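Local atomic coordinates of prephenate dehydratase:Amino acid-binding ACT (Brucella abortus, PDB entry 6VH5), a protein that probably converts prephenate to phenylpyruvate, with loss of carbon dioxide and water, in phenylalanine biosynthesis, and binds phenylalanine at its ACT domain. Residues T218-V223 / A258-A263; A68-I73 / F196-K201; N77-R82 / E187-N192; N25-Q30 / N43-M48. One frame throughout, in Å; residues are numbered along the deposited sequence.

Contact 1: residues T218-V223 / A258-A263. With PHE (phenylalanine), chain J.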
# COMPACT_ATOMS: atom_id res chain seq x y z
N THR A 218 7.83 -15.65 9.11
CA THR A 218 7.88 -14.23 8.81
C THR A 218 8.58 -13.54 9.96
O THR A 218 8.29 -13.83 11.13
CB THR A 218 6.47 -13.65 8.60
OG1 THR A 218 5.88 -14.20 7.41
CG2 THR A 218 6.53 -12.13 8.47
N PHE A 219 9.52 -12.65 9.64
CA PHE A 219 10.27 -11.96 10.67
C PHE A 219 10.70 -10.59 10.17
O PHE A 219 10.70 -10.32 8.96
CB PHE A 219 11.50 -12.78 11.10
CG PHE A 219 12.47 -13.08 9.98
CD1 PHE A 219 13.56 -12.25 9.74
CD2 PHE A 219 12.30 -14.20 9.18
CE1 PHE A 219 14.46 -12.54 8.71
CE2 PHE A 219 13.18 -14.48 8.15
CZ PHE A 219 14.26 -13.65 7.92
N VAL A 220 11.07 -9.73 11.11
CA VAL A 220 11.67 -8.44 10.83
C VAL A 220 13.06 -8.42 11.46
O VAL A 220 13.33 -9.12 12.44
CB VAL A 220 10.82 -7.25 11.33
CG1 VAL A 220 9.55 -7.14 10.53
CG2 VAL A 220 10.51 -7.40 12.84
N PHE A 221 13.93 -7.59 10.90
CA PHE A 221 15.27 -7.39 11.43
C PHE A 221 15.78 -6.04 10.96
O PHE A 221 15.31 -5.50 9.95
CB PHE A 221 16.24 -8.51 11.01
CG PHE A 221 16.44 -8.62 9.50
CD1 PHE A 221 17.43 -7.90 8.86
CD2 PHE A 221 15.62 -9.45 8.74
CE1 PHE A 221 17.61 -8.00 7.49
CE2 PHE A 221 15.79 -9.56 7.36
CZ PHE A 221 16.77 -8.83 6.73
N ARG A 222 16.75 -5.49 11.69
CA ARG A 222 17.35 -4.20 11.37
C ARG A 222 18.84 -4.34 11.04
O ARG A 222 19.57 -5.09 11.68
CB ARG A 222 17.17 -3.23 12.53
CG ARG A 222 15.72 -2.87 12.75
CD ARG A 222 15.51 -2.17 14.05
NE ARG A 222 14.08 -1.95 14.25
CZ ARG A 222 13.59 -0.92 14.92
NH1 ARG A 222 14.42 -0.02 15.43
NH2 ARG A 222 12.28 -0.78 15.06
N VAL A 223 19.29 -3.56 10.04
CA VAL A 223 20.70 -3.40 9.74
C VAL A 223 21.02 -1.91 9.62
O VAL A 223 20.14 -1.06 9.51
CB VAL A 223 21.14 -4.12 8.44
CG1 VAL A 223 21.00 -5.62 8.59
CG2 VAL A 223 20.37 -3.60 7.23
N ALA A 258 19.50 3.74 9.61
CA ALA A 258 19.22 2.32 9.79
C ALA A 258 18.01 1.93 8.97
O ALA A 258 17.21 2.78 8.57
CB ALA A 258 18.97 1.99 11.27
N THR A 259 17.89 0.63 8.70
CA THR A 259 16.82 0.14 7.84
C THR A 259 16.19 -1.10 8.47
O THR A 259 16.90 -1.97 8.96
CB THR A 259 17.33 -0.20 6.44
OG1 THR A 259 18.23 0.83 6.00
CG2 THR A 259 16.16 -0.29 5.44
N GLN A 260 14.87 -1.18 8.42
CA GLN A 260 14.18 -2.39 8.86
C GLN A 260 13.67 -3.16 7.65
O GLN A 260 13.28 -2.58 6.64
CB GLN A 260 13.02 -2.07 9.82
CG GLN A 260 12.46 -3.32 10.49
CD GLN A 260 11.58 -3.00 11.67
OE1 GLN A 260 12.04 -2.43 12.66
NE2 GLN A 260 10.31 -3.38 11.58
N PHE A 261 13.68 -4.49 7.76
CA PHE A 261 13.27 -5.38 6.69
C PHE A 261 12.17 -6.30 7.19
O PHE A 261 12.20 -6.76 8.34
CB PHE A 261 14.45 -6.23 6.15
CG PHE A 261 15.39 -5.48 5.24
CD1 PHE A 261 15.17 -5.46 3.85
CD2 PHE A 261 16.44 -4.74 5.76
CE1 PHE A 261 16.00 -4.74 3.00
CE2 PHE A 261 17.28 -4.01 4.92
CZ PHE A 261 17.06 -4.02 3.53
N TYR A 262 11.21 -6.56 6.32
CA TYR A 262 10.14 -7.51 6.56
C TYR A 262 10.36 -8.67 5.60
O TYR A 262 10.55 -8.46 4.41
CB TYR A 262 8.77 -6.84 6.33
CG TYR A 262 7.55 -7.69 6.60
CD1 TYR A 262 6.78 -7.51 7.74
CD2 TYR A 262 7.12 -8.65 5.67
CE1 TYR A 262 5.63 -8.27 7.98
CE2 TYR A 262 5.99 -9.42 5.89
CZ TYR A 262 5.25 -9.23 7.05
OH TYR A 262 4.13 -10.00 7.27
N ALA A 263 10.36 -9.90 6.12
CA ALA A 263 10.76 -11.03 5.31
C ALA A 263 9.93 -12.27 5.61
O ALA A 263 9.52 -12.50 6.75
CB ALA A 263 12.25 -11.36 5.52
N PHE J . 21.73 0.12 2.70
CA PHE J . 22.07 -1.23 3.15
C PHE J . 22.82 -2.03 2.08
O PHE J . 23.03 -3.23 2.25
CB PHE J . 20.81 -1.99 3.56
CG PHE J . 19.66 -1.84 2.60
CD1 PHE J . 18.61 -0.97 2.88
CD2 PHE J . 19.60 -2.59 1.44
CE1 PHE J . 17.54 -0.83 1.99
CE2 PHE J . 18.54 -2.46 0.55
CZ PHE J . 17.51 -1.58 0.84
OXT PHE J . 23.23 -1.49 1.04
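Six backbone hydrogen bonds join Phe219, Phe221 and Val223 to Ala263, Phe261 and Thr259 as antiparallel hydrogen-bonded pairs; Phe219 N reaches Ala263 O at 2.9 Å. Between these pairs the alpha carbons add weaker contacts, Val220 CA lying 3.1 Å from Phe261 O. Aromatic contacts lie on the face shared by Phe219, Phe221, Phe261 and Ala263. CB of Phe261 sits over one face of the Phe221 ring, 3.8 Å from its centroid, and CB of Ala263 lies likewise over Phe219. The Phe221 and Phe261 rings are nearly parallel, at 14°, but slid so far apart that they barely overlap. These are the two central strands of the four-stranded antiparallel ACT sheet, whose helix 229-240 packs on the same face. Ligand contacts follow from that placement: Phe261 CZ approaches CD1 of the bound phenylalanine at 3.5 Å, and Thr259 CG2 meets the same atom at 3.6 Å, while the second subunit supplies Asn243 and Met244 O to the ligand. Polar side chains meet on the other face, where the extended Arg222 brings NE to Gln260 OE1 at 2.6 Å, a short, bent bond (132° at the hydrogen) with the oxygen tilted out of the guanidinium plane; NH2 adds a weak bond.

Contact 2: residues A68-I73 / F196-K201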
# COMPACT_ATOMS: atom_id res chain seq x y z
N ALA A 68 -12.78 -10.32 18.52
CA ALA A 68 -12.60 -11.35 17.52
C ALA A 68 -11.41 -12.22 17.89
O ALA A 68 -10.40 -11.73 18.40
CB ALA A 68 -12.41 -10.73 16.13
N ASP A 69 -11.53 -13.52 17.59
CA ASP A 69 -10.43 -14.44 17.82
C ASP A 69 -9.31 -14.26 16.80
O ASP A 69 -8.14 -14.41 17.15
CB ASP A 69 -10.94 -15.87 17.78
CG ASP A 69 -12.05 -16.13 18.78
OD1 ASP A 69 -12.19 -15.33 19.73
OD2 ASP A 69 -12.79 -17.12 18.60
N LEU A 70 -9.66 -13.91 15.56
CA LEU A 70 -8.69 -13.79 14.48
C LEU A 70 -9.05 -12.59 13.61
O LEU A 70 -10.19 -12.11 13.61
CB LEU A 70 -8.66 -15.04 13.58
CG LEU A 70 -8.41 -16.43 14.16
CD1 LEU A 70 -8.69 -17.50 13.09
CD2 LEU A 70 -6.99 -16.54 14.69
N ALA A 71 -8.08 -12.14 12.81
CA ALA A 71 -8.31 -11.08 11.84
C ALA A 71 -7.78 -11.50 10.48
O ALA A 71 -6.69 -12.09 10.39
CB ALA A 71 -7.65 -9.77 12.28
N MET A 72 -8.55 -11.19 9.43
CA MET A 72 -8.20 -11.53 8.06
C MET A 72 -7.81 -10.25 7.33
O MET A 72 -8.67 -9.44 6.98
CB MET A 72 -9.37 -12.24 7.37
CG MET A 72 -9.10 -12.65 5.93
SD MET A 72 -8.06 -14.13 5.70
CE MET A 72 -9.19 -15.43 6.17
N ILE A 73 -6.51 -10.09 7.08
CA ILE A 73 -5.94 -8.83 6.62
C ILE A 73 -5.27 -9.05 5.26
O ILE A 73 -4.41 -9.92 5.13
CB ILE A 73 -4.92 -8.26 7.61
CG1 ILE A 73 -5.56 -8.09 9.00
CG2 ILE A 73 -4.32 -6.97 7.05
CD1 ILE A 73 -6.78 -7.21 9.01
N PHE A 196 -3.85 -12.73 1.81
CA PHE A 196 -4.16 -12.37 3.18
C PHE A 196 -3.21 -13.08 4.13
O PHE A 196 -2.63 -14.11 3.81
CB PHE A 196 -5.61 -12.74 3.54
CG PHE A 196 -6.64 -12.12 2.66
CD1 PHE A 196 -6.98 -12.69 1.44
CD2 PHE A 196 -7.30 -10.97 3.06
CE1 PHE A 196 -7.95 -12.13 0.64
CE2 PHE A 196 -8.27 -10.39 2.26
CZ PHE A 196 -8.60 -10.97 1.05
N VAL A 197 -3.07 -12.50 5.32
CA VAL A 197 -2.46 -13.16 6.47
C VAL A 197 -3.51 -13.20 7.58
O VAL A 197 -4.28 -12.25 7.74
CB VAL A 197 -1.18 -12.47 6.97
CG1 VAL A 197 -0.02 -12.73 6.00
CG2 VAL A 197 -1.43 -10.98 7.15
N VAL A 198 -3.54 -14.30 8.31
CA VAL A 198 -4.45 -14.49 9.43
C VAL A 198 -3.71 -14.10 10.71
O VAL A 198 -2.65 -14.66 11.01
CB VAL A 198 -4.94 -15.94 9.49
CG1 VAL A 198 -6.05 -16.10 10.52
CG2 VAL A 198 -5.38 -16.38 8.10
N LEU A 199 -4.27 -13.16 11.48
CA LEU A 199 -3.60 -12.62 12.65
C LEU A 199 -4.26 -13.12 13.93
O LEU A 199 -5.45 -13.42 13.97
CB LEU A 199 -3.59 -11.09 12.65
CG LEU A 199 -2.93 -10.47 11.41
CD1 LEU A 199 -2.78 -8.98 11.60
CD2 LEU A 199 -1.60 -11.12 11.05
N SER A 200 -3.45 -13.21 14.99
CA SER A 200 -3.93 -13.66 16.29
C SER A 200 -3.20 -12.90 17.39
O SER A 200 -2.05 -12.50 17.24
CB SER A 200 -3.69 -15.17 16.47
OG SER A 200 -3.92 -15.57 17.81
N LYS A 201 -3.88 -12.77 18.54
CA LYS A 201 -3.31 -12.10 19.69
C LYS A 201 -2.32 -12.99 20.43
O LYS A 201 -1.39 -12.49 21.06
CB LYS A 201 -4.44 -11.65 20.63
CG LYS A 201 -4.00 -11.04 21.98
CD LYS A 201 -5.18 -10.99 22.96
CE LYS A 201 -4.92 -10.06 24.15
NZ LYS A 201 -5.09 -8.63 23.78
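In a five-stranded mixed sheet of the prephenate dehydratase domain, strand 70-77, parallel to its neighbour 26-30, pairs antiparallel with strand 193-200. Ala71 with Leu199 and Ile73 with Val197 are the hydrogen-bonded pairs. Leu199 N bonds Ala71 O at 2.9 Å, and Ala71 N returns a bond to Leu199 O. Val197 N and Ile73 O close the ladder at the other end, also at 2.9 Å.

Met72 carries the face it shares with Leu70 and Val198. Its CG stands anti to the backbone N (chi1 -179°), and bends at the next two torsions fold the thioether back across the base of Phe196, the two side chains crossing at about a right angle. SD touches CB of Phe196 at 3.5 Å and lies 4.7 Å from the ring centroid, an oblique Met-aromatic contact. Beside it, Leu70 CD1 meets Val198 CG1 at 3.9 Å. Helix 36-44 packs on this face through Cys41, Ala40 and Met44.

On the other face, Ile73 and Leu199 also meet nearly at right angles, CG1 of the isoleucine against CD1 of the leucine at 3.9 Å, and Phe60 of helix 56-64 lies against both. Phe196 is close to Thr194, predicted to be essential for dehydratase activity, so the ladder runs toward that site. The strand order 2-1-3-5-4, with the late strand 193-200 inserted antiparallel beside strand 70-77, is that of a lobe of the type 2 periplasmic-binding-protein fold, to which this family is assigned.

Contact 3: residues N77-R82 / E187-N192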
# COMPACT_ATOMS: atom_id res chain seq x y z
N ASN A 77 -1.74 -7.52 -3.28
CA ASN A 77 -2.70 -7.61 -4.37
C ASN A 77 -2.00 -7.37 -5.70
O ASN A 77 -1.26 -6.39 -5.84
CB ASN A 77 -3.84 -6.61 -4.22
CG ASN A 77 -4.72 -6.58 -5.45
OD1 ASN A 77 -4.59 -5.69 -6.30
ND2 ASN A 77 -5.60 -7.56 -5.56
N THR A 78 -2.28 -8.24 -6.68
CA THR A 78 -1.56 -8.23 -7.96
C THR A 78 -1.78 -6.95 -8.77
O THR A 78 -0.88 -6.53 -9.51
CB THR A 78 -1.96 -9.45 -8.78
OG1 THR A 78 -1.66 -10.64 -8.03
CG2 THR A 78 -1.19 -9.50 -10.08
N LEU A 79 -2.93 -6.29 -8.65
CA LEU A 79 -3.13 -5.13 -9.52
C LEU A 79 -3.28 -3.82 -8.75
O LEU A 79 -4.16 -3.01 -9.05
CB LEU A 79 -4.33 -5.34 -10.45
CG LEU A 79 -4.25 -6.58 -11.35
CD1 LEU A 79 -5.52 -6.77 -12.14
CD2 LEU A 79 -3.08 -6.42 -12.30
N ALA A 80 -2.38 -3.60 -7.80
CA ALA A 80 -2.23 -2.34 -7.07
C ALA A 80 -3.46 -2.00 -6.24
O ALA A 80 -3.74 -0.83 -5.98
CB ALA A 80 -1.90 -1.19 -8.02
N GLY A 81 -4.16 -3.01 -5.75
CA GLY A 81 -5.30 -2.75 -4.90
C GLY A 81 -4.87 -2.32 -3.51
O GLY A 81 -3.69 -2.29 -3.16
N ARG A 82 -5.88 -1.98 -2.70
CA ARG A 82 -5.66 -1.51 -1.34
C ARG A 82 -5.29 -2.67 -0.43
O ARG A 82 -5.98 -3.69 -0.40
CB ARG A 82 -6.92 -0.80 -0.82
N GLU A 187 -14.23 -8.60 -15.30
CA GLU A 187 -13.07 -7.72 -15.19
C GLU A 187 -12.19 -7.81 -16.43
O GLU A 187 -12.15 -8.82 -17.14
CB GLU A 187 -12.25 -8.07 -13.93
CG GLU A 187 -11.60 -9.44 -13.95
CD GLU A 187 -12.51 -10.56 -13.47
OE1 GLU A 187 -12.05 -11.73 -13.43
OE2 GLU A 187 -13.68 -10.27 -13.13
N ASP A 188 -11.49 -6.70 -16.69
CA ASP A 188 -10.61 -6.57 -17.85
C ASP A 188 -9.47 -7.58 -17.81
O ASP A 188 -9.40 -8.48 -18.65
CB ASP A 188 -10.04 -5.14 -17.91
CG ASP A 188 -11.11 -4.10 -18.20
OD1 ASP A 188 -10.88 -2.90 -17.93
OD2 ASP A 188 -12.21 -4.48 -18.66
N SER A 189 -8.59 -7.46 -16.82
CA SER A 189 -7.41 -8.31 -16.73
C SER A 189 -7.72 -9.51 -15.85
O SER A 189 -8.50 -9.43 -14.90
CB SER A 189 -6.22 -7.54 -16.16
OG SER A 189 -6.56 -6.21 -15.81
N GLU A 190 -7.07 -10.62 -16.17
CA GLU A 190 -7.19 -11.79 -15.33
C GLU A 190 -6.00 -11.85 -14.38
O GLU A 190 -5.15 -10.96 -14.37
CB GLU A 190 -7.32 -13.05 -16.19
CG GLU A 190 -6.39 -13.12 -17.38
CD GLU A 190 -6.81 -14.21 -18.33
OE1 GLU A 190 -5.94 -14.87 -18.94
OE2 GLU A 190 -8.04 -14.42 -18.46
N ASN A 191 -5.97 -12.88 -13.55
CA ASN A 191 -4.87 -13.09 -12.61
C ASN A 191 -4.74 -11.94 -11.61
O ASN A 191 -3.66 -11.42 -11.35
CB ASN A 191 -3.56 -13.31 -13.36
CG ASN A 191 -3.35 -14.75 -13.70
OD1 ASN A 191 -3.44 -15.15 -14.86
ND2 ASN A 191 -3.12 -15.57 -12.67
N ASN A 192 -5.87 -11.53 -11.06
CA ASN A 192 -5.92 -10.56 -9.99
C ASN A 192 -6.09 -11.35 -8.70
O ASN A 192 -7.12 -11.99 -8.49
CB ASN A 192 -7.06 -9.57 -10.20
CG ASN A 192 -7.07 -8.47 -9.16
OD1 ASN A 192 -6.17 -8.38 -8.34
ND2 ASN A 192 -8.07 -7.62 -9.23
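Both Asn77 and Asn192 carry CG anti to the backbone N (chi1 172° in Asn77), and these extended first torsions send the two amides across the gap between their loops. ND2 of Asn77 donates to OD1 of Asn192 at 3.0 Å, a bent bond (139° at the hydrogen) that stands somewhat out of both amide planes, which are themselves turned 71° apart. The same ND2 also bonds Thr194 OG1, the hydroxyl of a residue predicted to be essential for dehydratase activity; Asn77 is thus a candidate second-shell group for positioning it.

The other end of that amide is gripped from its own loop. Leu79 N reaches Asn77 OD1 at 2.9 Å from above the carbonyl plane, completing an Asx turn at the end of strand 70-77, and Gly81 N reaches the oxygen at 2.8 Å from the opposite face. With bonds at both ends, the amide has its rotation fixed and its oxygen and nitrogen clearly told apart. The two loops lead out of strand 70-77 and into strand 193-200, neighbours in one mixed sheet of the dehydratase domain.

Van der Waals contacts flank the amide bridge. CD1 of Leu79 meets CB of Asn192 at 3.7 Å, the two side chains crossing at a slant, and touches Ser189 OG at 3.9 Å from another direction. Thr78 turns its methyl CG2 to the backbone oxygen of Asn191, 3.4 Å away. The second subunit also reaches this site: Tyr250 OH of that chain is hydrogen-bonded to Thr78 O, and its Tyr88 packs on Leu79.

Contact 4: residues N25-Q30 / N43-M48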
# COMPACT_ATOMS: atom_id res chain seq x y z
N ASN A 25 -15.55 -16.87 18.45
CA ASN A 25 -15.83 -17.46 17.14
C ASN A 25 -16.00 -16.40 16.06
O ASN A 25 -16.56 -16.68 15.00
CB ASN A 25 -17.07 -18.38 17.17
CG ASN A 25 -17.14 -19.30 15.97
OD1 ASN A 25 -16.28 -20.15 15.77
ND2 ASN A 25 -18.18 -19.14 15.17
N ARG A 26 -15.52 -15.19 16.31
CA ARG A 26 -15.60 -14.10 15.35
C ARG A 26 -14.24 -13.88 14.70
O ARG A 26 -13.20 -14.01 15.36
CB ARG A 26 -16.07 -12.80 16.01
CG ARG A 26 -17.47 -12.88 16.63
CD ARG A 26 -18.53 -12.88 15.55
NE ARG A 26 -19.29 -11.64 15.55
CZ ARG A 26 -19.87 -11.12 14.48
NH1 ARG A 26 -19.77 -11.73 13.31
NH2 ARG A 26 -20.55 -9.99 14.57
N ILE A 27 -14.24 -13.55 13.42
CA ILE A 27 -13.03 -13.19 12.69
C ILE A 27 -13.24 -11.83 12.05
O ILE A 27 -14.13 -11.66 11.21
CB ILE A 27 -12.65 -14.25 11.64
CG1 ILE A 27 -11.52 -13.71 10.75
CG2 ILE A 27 -13.86 -14.72 10.86
CD1 ILE A 27 -10.74 -14.79 10.02
N SER A 28 -12.44 -10.85 12.47
CA SER A 28 -12.62 -9.50 11.96
C SER A 28 -12.03 -9.35 10.56
O SER A 28 -11.03 -9.98 10.20
CB SER A 28 -11.97 -8.49 12.90
OG SER A 28 -10.59 -8.77 13.07
N PHE A 29 -12.67 -8.49 9.76
CA PHE A 29 -12.13 -8.10 8.47
C PHE A 29 -12.49 -6.64 8.21
O PHE A 29 -13.46 -6.12 8.76
CB PHE A 29 -12.67 -8.99 7.34
CG PHE A 29 -14.13 -8.76 7.04
CD1 PHE A 29 -14.53 -7.90 6.02
CD2 PHE A 29 -15.12 -9.41 7.77
CE1 PHE A 29 -15.88 -7.69 5.75
CE2 PHE A 29 -16.47 -9.20 7.50
CZ PHE A 29 -16.85 -8.34 6.48
N GLN A 30 -11.71 -6.00 7.34
CA GLN A 30 -11.98 -4.62 6.95
C GLN A 30 -12.91 -4.63 5.74
O GLN A 30 -12.61 -5.26 4.72
CB GLN A 30 -10.68 -3.88 6.62
CG GLN A 30 -10.84 -2.40 6.26
CD GLN A 30 -11.34 -2.17 4.82
OE1 GLN A 30 -10.96 -2.88 3.89
NE2 GLN A 30 -12.21 -1.17 4.65
N ASN A 43 -14.25 -18.77 3.18
CA ASN A 43 -13.61 -19.89 2.50
C ASN A 43 -12.67 -20.62 3.43
O ASN A 43 -12.65 -21.86 3.48
CB ASN A 43 -12.84 -19.41 1.27
CG ASN A 43 -13.74 -18.85 0.19
OD1 ASN A 43 -14.98 -18.88 0.30
ND2 ASN A 43 -13.13 -18.38 -0.89
N MET A 44 -11.88 -19.87 4.20
CA MET A 44 -10.83 -20.48 5.02
C MET A 44 -11.34 -20.94 6.38
O MET A 44 -10.92 -21.99 6.87
CB MET A 44 -9.68 -19.51 5.20
CG MET A 44 -8.46 -20.16 5.81
SD MET A 44 -7.02 -19.08 5.77
CE MET A 44 -5.79 -20.17 6.50
N PHE A 45 -12.24 -20.16 6.98
CA PHE A 45 -12.82 -20.46 8.29
C PHE A 45 -14.33 -20.53 8.16
O PHE A 45 -15.06 -19.63 8.61
CB PHE A 45 -12.39 -19.42 9.33
CG PHE A 45 -10.90 -19.32 9.51
CD1 PHE A 45 -10.24 -20.16 10.40
CD2 PHE A 45 -10.15 -18.42 8.76
CE1 PHE A 45 -8.85 -20.09 10.56
CE2 PHE A 45 -8.76 -18.35 8.91
CZ PHE A 45 -8.11 -19.18 9.81
N PRO A 46 -14.85 -21.59 7.54
CA PRO A 46 -16.29 -21.63 7.23
C PRO A 46 -17.18 -21.60 8.46
O PRO A 46 -18.32 -21.13 8.37
CB PRO A 46 -16.44 -22.96 6.46
CG PRO A 46 -15.07 -23.32 6.02
CD PRO A 46 -14.16 -22.81 7.09
N ASP A 47 -16.71 -22.09 9.60
CA ASP A 47 -17.53 -22.16 10.80
C ASP A 47 -17.38 -20.94 11.70
O ASP A 47 -17.89 -20.96 12.82
CB ASP A 47 -17.22 -23.43 11.59
CG ASP A 47 -17.54 -24.69 10.82
OD1 ASP A 47 -18.53 -24.68 10.04
OD2 ASP A 47 -16.83 -25.70 11.00
N MET A 48 -16.70 -19.89 11.25
CA MET A 48 -16.58 -18.68 12.04
C MET A 48 -17.53 -17.61 11.52
O MET A 48 -18.05 -17.69 10.40
CB MET A 48 -15.14 -18.16 12.02
CG MET A 48 -14.20 -19.03 12.83
SD MET A 48 -12.52 -18.40 12.90
CE MET A 48 -12.59 -17.33 14.34
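The amide of Asn25 lies edge-on to the backbone of Asp47, and the ring of Phe45 receives Ile27 at an oblique angle. ND2 of Asn25 donates to Asp47 O at 3.0 Å, and both groups are well aligned: the acceptor lies in the amide plane, while the donor sits in the carbonyl plane on a lone pair, with 163° at the hydrogen. CG of Asn25 stands anti to its own nitrogen (chi1 -163°), which carries the amide out to this carbonyl. CD1 of Ile27 comes to CD2 of Phe45 at 3.9 Å, the two side chains meeting at about a right angle.

These residues belong to a beta-alpha-beta unit formed by strand 26-30, helix 36-44 and the parallel strand 49-53. Phe45 is the first residue to leave the helical conformation, and a type I beta turn from Phe45 to Met48, closed by Met48 N on Phe45 O at 3.1 Å, swings the chain back beside the start of strand 26-30.

Met48 bridges the turn and that strand. Its CB rests on CG2 of Ile27 at 3.8 Å, and its CG passes Asn25 OD1 at the same distance. Beyond CG the chain bends at the last torsion (chi3 89°), bringing the methyl CE to Arg26 O at 3.5 Å. Leu70 of the adjoining strand 70-77 touches both Phe45 and Met48, while Met72 and Cys41 lie against Ile27. Asn25 is held from its backbone side as well, its N bonded to a carboxylate oxygen of Asp69.

Contacts 2 and 4 share one sheet and touch, their centres 9 Å apart: strand 26-30 bonds to strand 70-77 through Leu70 O and Ser28 N, at 2.8 Å. Contact 3 extends contact 2 along the chain, since its loops adjoin the same two strands, yet its centre is 23 Å away; both come close to Thr194, predicted to be essential, through Phe196 in one and Asn77 in the other. Contact 1 stands apart in the ACT domain, 21 Å from contact 2 and 28 Å from contact 3 between centres. It borders bound phenylalanine at the subunit interface, while contact 3 also meets the second subunit.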